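Local coordinates for protein adenylyltransferase (Bartonella henselae str. Houston-1, PDB 5NH2), which transfers AMP from ATP to tyrosine or threonine residues of host target proteins, using its Fic domain, as part of bacterial virulence, at residues Gly76-Ile81 with His151-Gly156. Numbering follows the deposited sequence.
With MG (magnesium ion), chain C.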
loop_
_atom_site.group_PDB
_atom_site.type_symbol
_atom_site.label_atom_id
_atom_site.label_comp_id
_atom_site.label_asym_id
_atom_site.label_seq_id
_atom_site.Cartn_x
_atom_site.Cartn_y
_atom_site.Cartn_z
ATOM N N GLY A 76 13.475 2.730 -11.785
ATOM C CA GLY A 76 12.954 1.947 -12.897
ATOM C C GLY A 76 13.801 0.779 -13.390
ATOM O O GLY A 76 13.407 0.135 -14.364
ATOM N N TYR A 77 14.956 0.485 -12.787
ATOM C CA TYR A 77 15.739 -0.681 -13.199
ATOM C C TYR A 77 15.552 -1.850 -12.219
ATOM O O TYR A 77 15.481 -1.666 -10.994
ATOM C CB TYR A 77 17.237 -0.345 -13.342
ATOM C CG TYR A 77 17.604 0.630 -14.487
ATOM C CD1 TYR A 77 17.204 1.968 -14.444
ATOM C CD2 TYR A 77 18.402 0.225 -15.568
ATOM C CE1 TYR A 77 17.556 2.865 -15.457
ATOM C CE2 TYR A 77 18.754 1.113 -16.567
ATOM C CZ TYR A 77 18.319 2.435 -16.505
ATOM O OH TYR A 77 18.662 3.332 -17.496
ATOM N N LEU A 78 15.421 -3.046 -12.794
ATOM C CA LEU A 78 15.226 -4.300 -12.086
ATOM C C LEU A 78 16.553 -4.786 -11.529
ATOM O O LEU A 78 17.616 -4.549 -12.110
ATOM C CB LEU A 78 14.638 -5.354 -13.036
ATOM C CG LEU A 78 13.267 -4.925 -13.590
ATOM C CD1 LEU A 78 12.830 -5.843 -14.726
ATOM C CD2 LEU A 78 12.162 -4.801 -12.556
ATOM N N ARG A 79 16.489 -5.533 -10.422
ATOM C CA ARG A 79 17.711 -5.770 -9.654
ATOM C C ARG A 79 18.597 -6.888 -10.220
ATOM O O ARG A 79 19.766 -7.013 -9.813
ATOM C CB ARG A 79 17.354 -6.069 -8.200
ATOM C CG ARG A 79 16.645 -7.359 -8.018
ATOM C CD ARG A 79 16.431 -7.694 -6.524
ATOM N NE ARG A 79 15.279 -8.557 -6.312
ATOM C CZ ARG A 79 15.309 -9.891 -6.240
ATOM N NH1 ARG A 79 16.465 -10.566 -6.339
ATOM N NH2 ARG A 79 14.175 -10.550 -6.050
ATOM N N HIS A 80 18.089 -7.708 -11.122
ATOM C CA HIS A 80 18.954 -8.727 -11.712
ATOM C C HIS A 80 19.642 -8.250 -12.992
ATOM O O HIS A 80 20.358 -9.040 -13.608
ATOM C CB HIS A 80 18.161 -10.013 -11.986
ATOM C CG HIS A 80 17.139 -9.874 -13.067
ATOM N ND1 HIS A 80 16.082 -8.993 -12.975
ATOM C CD2 HIS A 80 17.016 -10.494 -14.264
ATOM C CE1 HIS A 80 15.345 -9.080 -14.070
ATOM N NE2 HIS A 80 15.886 -9.988 -14.865
ATOM N N ILE A 81 19.449 -6.999 -13.385
ATOM C CA ILE A 81 20.104 -6.407 -14.552
ATOM C C ILE A 81 21.238 -5.546 -14.048
ATOM O O ILE A 81 21.000 -4.664 -13.208
ATOM C CB ILE A 81 19.129 -5.568 -15.382
ATOM C CG1 ILE A 81 17.810 -6.305 -15.479
ATOM C CG2 ILE A 81 19.743 -5.216 -16.759
ATOM C CD1 ILE A 81 17.971 -7.657 -16.033
ATOM N N HIS A 151 9.447 -9.409 -6.348
ATOM C CA HIS A 151 10.078 -8.361 -5.538
ATOM C C HIS A 151 11.229 -7.812 -6.371
ATOM O O HIS A 151 12.400 -7.898 -5.981
ATOM C CB HIS A 151 10.532 -8.974 -4.196
ATOM C CG HIS A 151 10.967 -7.985 -3.164
ATOM N ND1 HIS A 151 10.082 -7.342 -2.321
ATOM C CD2 HIS A 151 12.208 -7.559 -2.806
ATOM C CE1 HIS A 151 10.758 -6.541 -1.506
ATOM N NE2 HIS A 151 12.048 -6.637 -1.795
ATOM N N PRO A 152 10.933 -7.407 -7.602
ATOM C CA PRO A 152 11.992 -7.273 -8.610
ATOM C C PRO A 152 12.893 -6.061 -8.454
ATOM O O PRO A 152 13.844 -5.970 -9.250
ATOM C CB PRO A 152 11.222 -7.200 -9.952
ATOM C CG PRO A 152 9.908 -6.535 -9.603
ATOM C CD PRO A 152 9.595 -7.019 -8.126
ATOM N N PHE A 153 12.580 -5.075 -7.588
ATOM C CA PHE A 153 13.416 -3.878 -7.465
ATOM C C PHE A 153 14.351 -3.976 -6.263
ATOM O O PHE A 153 14.102 -4.719 -5.314
ATOM C CB PHE A 153 12.594 -2.574 -7.368
ATOM C CG PHE A 153 11.700 -2.348 -8.551
ATOM C CD1 PHE A 153 12.202 -1.777 -9.705
ATOM C CD2 PHE A 153 10.364 -2.755 -8.520
ATOM C CE1 PHE A 153 11.398 -1.591 -10.815
ATOM C CE2 PHE A 153 9.545 -2.586 -9.636
ATOM C CZ PHE A 153 10.050 -2.002 -10.789
ATOM N N ARG A 154 15.481 -3.266 -6.363
ATOM C CA ARG A 154 16.414 -3.161 -5.245
ATOM C C ARG A 154 15.758 -2.557 -4.003
ATOM O O ARG A 154 16.041 -2.995 -2.876
ATOM C CB ARG A 154 17.635 -2.341 -5.666
ATOM C CG ARG A 154 18.555 -2.050 -4.520
ATOM C CD ARG A 154 19.023 -3.338 -3.883
ATOM N NE ARG A 154 20.009 -3.121 -2.827
ATOM C CZ ARG A 154 19.697 -2.974 -1.543
ATOM N NH1 ARG A 154 18.427 -3.005 -1.160
ATOM N NH2 ARG A 154 20.654 -2.795 -0.636
ATOM N N GLU A 155 14.917 -1.524 -4.183
ATOM C CA GLU A 155 14.140 -0.905 -3.109
ATOM C C GLU A 155 12.891 -0.219 -3.704
ATOM O O GLU A 155 12.864 0.128 -4.894
ATOM C CB GLU A 155 15.019 0.079 -2.326
ATOM C CG GLU A 155 14.320 0.830 -1.189
ATOM C CD GLU A 155 14.241 0.043 0.110
ATOM O OE1 GLU A 155 15.307 -0.410 0.593
ATOM O OE2 GLU A 155 13.110 -0.108 0.642
ATOM N N GLY A 156 11.848 -0.042 -2.863
ATOM C CA GLY A 156 10.572 0.489 -3.297
ATOM C C GLY A 156 9.574 -0.505 -3.912
ATOM O O GLY A 156 8.695 -0.088 -4.698
HETATM MG MG MG C . 10.701 0.165 0.493
HETATM O O HOH W 1 16.609 -2.367 -8.787
#
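The backbone O of His151 is gripped by two nitrogens of Arg79, NE at 3.0 Å and NH2 at 3.2 Å, both lying with it in the guanidinium plane. CG of Arg79 sits between backbone N and carbonyl carbon (chi1 68°), and the chain then runs extended to NE, its CG lying close to Pro152 O. That oxygen accepts a bond from Arg79 N at 2.9 Å, nearly in line with its C=O, so one arginine holds two successive carbonyls. Arginine suits this buried place because its many N-H groups also satisfy the backbone O atoms of Met93 and Ala106. CD2 of Leu78 lies over one face of the Phe153 ring in a CH-pi contact, 4.1 Å from the centroid, and touches Pro152 CB at 3.7 Å; one methyl of the branched leucine tip meets both the ring face and the proline. A water joins Tyr77 O to Arg154 N. His151 and Pro152 open the Fic motif, HPFREGNGR, which runs from this loop into helix 157-171; its Glu155 binds magnesium through OE2 at 2.4 Å and, with Gly156, belongs to the ATP site. The contact thus ties the loop preceding strand 83-84 to the loop between helices 133-150 and 157-171, with Ile111 and Leu115 of helix 109-124 and Cys61 of helix 57-68 packing around it.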